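Local coordinates for protein putative aspartyl-tRNA synthetase (Leishmania major, PDB 6OD8) that probably joins L-aspartate to its cognate tRNA at the expense of ATP, as a class II aminoacyl-tRNA synthetase, to supply protein synthesis, at residues P182-L185 and E186-S189; N206-W209 and M210-R213. All blocks are in the same frame, centred on the assembly; numbering follows the deposited sequence.

Interaction 1: P182-L185 and E186-S189; sequences PFTL and EDAS
Thr184 and Asp187 meet where helix 185-189 begins, a worked example of how a threonine closes the open amino end of a helix. Among the direct hydrogen bonds, Thr184 OG1 accepts from Asp187 N at 3.0 Å in a fairly straight N-cap bond. With chi1 at 65° the hydroxyl is tucked over the backbone and turned to the N-H groups of the first turn. The carbonyl of the same residue starts the helical ladder, with Ala188 N 3.0 Å from Thr184 O. One residue further on, Ser189 N gives a weak bond to Leu185 O.

Water makes a second layer. One molecule accepts from Thr184 N and donates to Asp187 OD2, 2.6 Å away; another lies 2.6 Å from Thr184 OG1 and donates a weak bond to Asp187 OD1, whose stronger partner is Arg190. A third accepts a hydrogen bond from Leu185 N and donates one to Glu186 OE1, 2.8 Å from it.

The apolar part is small: Ala188 CB lies obliquely against the ring of Phe183, 3.7 Å from CD2. Two acidic side chains thus stand around the first turn, and their negative charge should interact favourably with the positive end of the helix dipole.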
ATOM      1  N   PRO A 182       9.086  26.800  16.868  1.00 25.10           N
ATOM      2  CA  PRO A 182       9.261  25.853  17.984  1.00 25.52           C
ATOM      3  C   PRO A 182      10.713  25.472  18.204  1.00 24.22           C
ATOM      4  O   PRO A 182      11.090  25.102  19.318  1.00 25.47           O
ATOM      5  CB  PRO A 182       8.416  24.644  17.555  1.00 28.63           C
ATOM      6  CG  PRO A 182       8.339  24.742  16.063  1.00 25.67           C
ATOM      7  CD  PRO A 182       8.335  26.217  15.746  1.00 23.52           C
ATOM      8  N   PHE A 183      11.522  25.528  17.149  1.00 29.31           N
ATOM      9  CA  PHE A 183      12.957  25.290  17.144  1.00 30.72           C
ATOM     10  C   PHE A 183      13.424  25.689  15.757  1.00 26.74           C
ATOM     11  O   PHE A 183      12.615  25.774  14.832  1.00 29.65           O
ATOM     12  CB  PHE A 183      13.313  23.824  17.447  1.00 27.94           C
ATOM     13  CG  PHE A 183      12.518  22.819  16.638  1.00 25.22           C
ATOM     14  CD1 PHE A 183      11.419  22.181  17.192  1.00 23.89           C
ATOM     15  CD2 PHE A 183      12.873  22.516  15.332  1.00 26.58           C
ATOM     16  CE1 PHE A 183      10.680  21.265  16.454  1.00 22.39           C
ATOM     17  CE2 PHE A 183      12.140  21.596  14.579  1.00 29.61           C
ATOM     18  CZ  PHE A 183      11.044  20.968  15.146  1.00 25.87           C
ATOM     19  N   THR A 184      14.729  25.923  15.613  1.00 24.87           N
ATOM     20  CA  THR A 184      15.260  26.293  14.304  1.00 23.16           C
ATOM     21  C   THR A 184      15.648  25.054  13.502  1.00 24.38           C
ATOM     22  O   THR A 184      15.948  23.986  14.055  1.00 26.45           O
ATOM     23  CB  THR A 184      16.486  27.202  14.428  1.00 24.39           C
ATOM     24  OG1 THR A 184      17.552  26.466  15.057  1.00 27.19           O
ATOM     25  CG2 THR A 184      16.168  28.430  15.263  1.00 33.35           C
ATOM     26  N   LEU A 185      15.661  25.218  12.175  1.00 21.65           N
ATOM     27  CA  LEU A 185      16.118  24.138  11.305  1.00 30.37           C
ATOM     28  C   LEU A 185      17.574  23.813  11.581  1.00 27.91           C
ATOM     29  O   LEU A 185      17.976  22.639  11.614  1.00 25.10           O
ATOM     30  CB  LEU A 185      15.923  24.536   9.840  1.00 27.59           C
ATOM     31  CG  LEU A 185      14.506  24.395   9.295  1.00 36.54           C
ATOM     32  CD1 LEU A 185      14.567  24.362   7.783  1.00 37.97           C
ATOM     33  CD2 LEU A 185      13.817  23.142   9.837  1.00 36.17           C
ATOM     34  N   GLU A 186      18.373  24.855  11.810  1.00 25.32           N
ATOM     35  CA  GLU A 186      19.774  24.683  12.169  1.00 28.93           C
ATOM     36  C   GLU A 186      19.932  23.759  13.365  1.00 30.73           C
ATOM     37  O   GLU A 186      20.721  22.811  13.332  1.00 33.07           O
ATOM     38  CB  GLU A 186      20.391  26.050  12.461  1.00 32.28           C
ATOM     39  CG  GLU A 186      20.463  26.976  11.230  1.00 37.55           C
ATOM     40  CD  GLU A 186      19.120  27.599  10.792  1.00 45.70           C
ATOM     41  OE1 GLU A 186      18.116  27.551  11.544  1.00 41.59           O
ATOM     42  OE2 GLU A 186      19.082  28.161   9.674  1.00 47.54           O
ATOM     43  N   ASP A 187      19.200  24.033  14.444  1.00 29.72           N
ATOM     44  CA  ASP A 187      19.339  23.223  15.646  1.00 26.95           C
ATOM     45  C   ASP A 187      18.812  21.809  15.416  1.00 26.51           C
ATOM     46  O   ASP A 187      19.424  20.830  15.864  1.00 31.25           O
ATOM     47  CB  ASP A 187      18.610  23.880  16.812  1.00 29.73           C
ATOM     48  CG  ASP A 187      19.302  25.141  17.308  1.00 42.15           C
ATOM     49  OD1 ASP A 187      20.416  25.471  16.839  1.00 42.15           O
ATOM     50  OD2 ASP A 187      18.711  25.808  18.173  1.00 41.90           O
ATOM     51  N   ALA A 188      17.686  21.687  14.708  1.00 26.62           N
ATOM     52  CA  ALA A 188      17.096  20.379  14.445  1.00 30.02           C
ATOM     53  C   ALA A 188      17.956  19.531  13.517  1.00 30.89           C
ATOM     54  O   ALA A 188      17.790  18.305  13.497  1.00 30.29           O
ATOM     55  CB  ALA A 188      15.690  20.545  13.863  1.00 22.59           C
ATOM     56  N   SER A 189      18.889  20.152  12.781  1.00 24.62           N
ATOM     57  CA  SER A 189      19.760  19.469  11.832  1.00 26.91           C
ATOM     58  C   SER A 189      21.124  19.119  12.406  1.00 28.61           C
ATOM     59  O   SER A 189      21.899  18.418  11.742  1.00 32.52           O
ATOM     60  CB  SER A 189      19.969  20.333  10.585  1.00 25.95           C
ATOM     61  OG  SER A 189      18.759  20.460   9.862  1.00 22.92           O
TER
HETATM   62  O   HOH W   1      16.089  25.735  18.250  1.00 29.59           O
HETATM   63  O   HOH W   2      19.505  28.087  15.465  1.00 38.41           O
HETATM   64  O   HOH W   3      15.337  27.899  11.137  1.00 25.92           O

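Interaction 2: N206-W209 and M210-R213; sequences NSRW and MDLR
Arg208 and Asp211 run alongside each other and join in a salt bridge of 2.7 Å from NH1 to OD2. Kinks at chi2 (61°) and chi3 (124°) fold the Arg208 chain round so that NH1 meets OD2 from above the carboxylate plane, the two flat groups turned 31° apart. Both ends of this buried pair have further partners: Arg208 NE and NH2 donate to the carbonyls of Leu548 and Ser547, while Asp211 takes Ser217 OG on OD2 and Arg204 on OD1.

Ser207 O receives two N-H groups, Met210 N at 2.9 Å from above the carbonyl plane and Asp211 N at 3.3 Å within it. Leu212 N reaches Arg208 O at 2.8 Å, and Leu212 CG packs 3.9 Å from Arg208 CG, the two side chains roughly perpendicular. Trp209 O takes Arg213 NE weakly at 3.1 Å; the main partner of this guanidinium is Glu140, and NH1 also binds Leu518 O of the second subunit.

The i to i+3 and i to i+4 bonds of Ser207 O and the i to i+4 bond of Arg208 O are those of a short helical turn; the salt bridge runs along it, toward helix 215-237 of the class II synthetase domain.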
ATOM      1  N   ASN A 206       6.506  16.896  18.468  1.00 20.46           N
ATOM      2  CA  ASN A 206       5.389  17.775  18.791  1.00 25.46           C
ATOM      3  C   ASN A 206       5.120  18.805  17.701  1.00 29.18           C
ATOM      4  O   ASN A 206       4.001  19.312  17.632  1.00 24.60           O
ATOM      5  CB  ASN A 206       5.643  18.501  20.113  1.00 27.01           C
ATOM      6  CG  ASN A 206       5.526  17.585  21.307  1.00 31.56           C
ATOM      7  OD1 ASN A 206       4.985  16.485  21.201  1.00 29.76           O
ATOM      8  ND2 ASN A 206       6.036  18.026  22.450  1.00 25.30           N
ATOM      9  N   SER A 207       6.131  19.146  16.890  1.00 31.71           N
ATOM     10  CA  SER A 207       5.984  20.006  15.700  1.00 29.91           C
ATOM     11  C   SER A 207       6.647  19.318  14.504  1.00 25.40           C
ATOM     12  O   SER A 207       7.593  19.824  13.895  1.00 22.04           O
ATOM     13  CB  SER A 207       6.597  21.390  15.896  1.00 30.07           C
ATOM     14  OG  SER A 207       6.088  22.031  17.048  1.00 26.51           O
ATOM     15  N   ARG A 208       6.114  18.143  14.163  1.00 18.44           N
ATOM     16  CA  ARG A 208       6.730  17.298  13.153  1.00 18.60           C
ATOM     17  C   ARG A 208       6.805  17.987  11.798  1.00 23.00           C
ATOM     18  O   ARG A 208       7.730  17.713  11.022  1.00 18.23           O
ATOM     19  CB  ARG A 208       5.953  15.978  13.045  1.00 23.73           C
ATOM     20  CG  ARG A 208       6.479  15.038  12.008  1.00 31.13           C
ATOM     21  CD  ARG A 208       7.913  14.643  12.311  1.00 31.26           C
ATOM     22  NE  ARG A 208       8.027  13.197  12.407  1.00 30.28           N
ATOM     23  CZ  ARG A 208       9.170  12.544  12.574  1.00 26.90           C
ATOM     24  NH1 ARG A 208      10.308  13.216  12.644  1.00 25.18           N
ATOM     25  NH2 ARG A 208       9.173  11.219  12.657  1.00 27.69           N
ATOM     26  N   TRP A 209       5.856  18.887  11.501  1.00 19.27           N
ATOM     27  CA  TRP A 209       5.877  19.600  10.224  1.00 22.07           C
ATOM     28  C   TRP A 209       7.117  20.467  10.090  1.00 19.47           C
ATOM     29  O   TRP A 209       7.605  20.686   8.973  1.00 21.68           O
ATOM     30  CB  TRP A 209       4.615  20.453  10.061  1.00 18.82           C
ATOM     31  CG  TRP A 209       4.271  21.267  11.284  1.00 17.72           C
ATOM     32  CD1 TRP A 209       4.633  22.562  11.552  1.00 17.56           C
ATOM     33  CD2 TRP A 209       3.501  20.826  12.405  1.00 18.55           C
ATOM     34  NE1 TRP A 209       4.128  22.947  12.770  1.00 20.34           N
ATOM     35  CE2 TRP A 209       3.442  21.894  13.320  1.00 21.75           C
ATOM     36  CE3 TRP A 209       2.872  19.614  12.733  1.00 22.05           C
ATOM     37  CZ2 TRP A 209       2.762  21.797  14.546  1.00 24.47           C
ATOM     38  CZ3 TRP A 209       2.198  19.522  13.951  1.00 24.30           C
ATOM     39  CH2 TRP A 209       2.148  20.608  14.837  1.00 27.08           C
ATOM     40  N   MET A 210       7.638  20.980  11.204  1.00 16.51           N
ATOM     41  CA  MET A 210       8.908  21.696  11.143  1.00 17.81           C
ATOM     42  C   MET A 210      10.073  20.725  10.955  1.00 21.98           C
ATOM     43  O   MET A 210      10.963  20.942  10.116  1.00 21.38           O
ATOM     44  CB  MET A 210       9.088  22.526  12.422  1.00 19.77           C
ATOM     45  CG  MET A 210      10.299  23.404  12.446  1.00 24.59           C
ATOM     46  SD  MET A 210      10.149  24.795  11.275  1.00 26.42           S
ATOM     47  CE  MET A 210      11.766  25.529  11.500  1.00 27.00           C
ATOM     48  N   ASP A 211      10.094  19.663  11.760  1.00 18.18           N
ATOM     49  CA  ASP A 211      11.182  18.681  11.698  1.00 19.81           C
ATOM     50  C   ASP A 211      11.333  18.088  10.306  1.00 18.35           C
ATOM     51  O   ASP A 211      12.457  17.850   9.841  1.00 19.27           O
ATOM     52  CB  ASP A 211      10.941  17.550  12.695  1.00 23.63           C
ATOM     53  CG  ASP A 211      11.949  16.411  12.509  1.00 28.35           C
ATOM     54  OD1 ASP A 211      13.110  16.580  12.923  1.00 30.96           O
ATOM     55  OD2 ASP A 211      11.601  15.400  11.870  1.00 30.62           O
ATOM     56  N   LEU A 212      10.213  17.807   9.629  1.00 17.43           N
ATOM     57  CA  LEU A 212      10.305  17.135   8.344  1.00 17.98           C
ATOM     58  C   LEU A 212      11.047  17.976   7.314  1.00 22.28           C
ATOM     59  O   LEU A 212      11.473  17.437   6.291  1.00 17.17           O
ATOM     60  CB  LEU A 212       8.902  16.781   7.816  1.00 21.28           C
ATOM     61  CG  LEU A 212       8.122  15.675   8.543  1.00 32.14           C
ATOM     62  CD1 LEU A 212       6.648  15.636   8.101  1.00 29.43           C
ATOM     63  CD2 LEU A 212       8.787  14.304   8.319  1.00 32.37           C
ATOM     64  N   ARG A 213      11.178  19.287   7.539  1.00 18.60           N
ATOM     65  CA  ARG A 213      11.856  20.160   6.591  1.00 18.36           C
ATOM     66  C   ARG A 213      13.372  19.982   6.599  1.00 26.24           C
ATOM     67  O   ARG A 213      14.032  20.482   5.686  1.00 21.89           O
ATOM     68  CB  ARG A 213      11.503  21.629   6.889  1.00 19.36           C
ATOM     69  CG  ARG A 213       9.998  21.893   6.897  1.00 20.58           C
ATOM     70  CD  ARG A 213       9.664  23.322   7.379  1.00 20.08           C
ATOM     71  NE  ARG A 213       8.237  23.389   7.704  1.00 20.65           N
ATOM     72  CZ  ARG A 213       7.587  24.488   8.058  1.00 25.46           C
ATOM     73  NH1 ARG A 213       8.221  25.658   8.144  1.00 18.15           N
ATOM     74  NH2 ARG A 213       6.294  24.407   8.317  1.00 19.31           N
TER

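Overall arrangement
The two contacts follow one another along the chain, interaction 1 at the start of helix 185-189 and interaction 2 around helix 208-211, with most of helix 201-206 in between. Their centres are about 9 Å apart and they touch directly: Phe183 CE2 comes within 3.3 Å of Met210 CG, Leu185 packs on the end of Met210, and Pro182 meets Ser207. They probably belong to the junction of the OB-fold and class II synthetase domains, as Leu185 and Arg213 both meet Glu140 of the OB-fold. Arg204 also ties them, bonding to Ala188 O and Asp211. Because Pro182 and Arg213 both reach Leu518 of the second subunit, this probable junction is also part of the dimer interface.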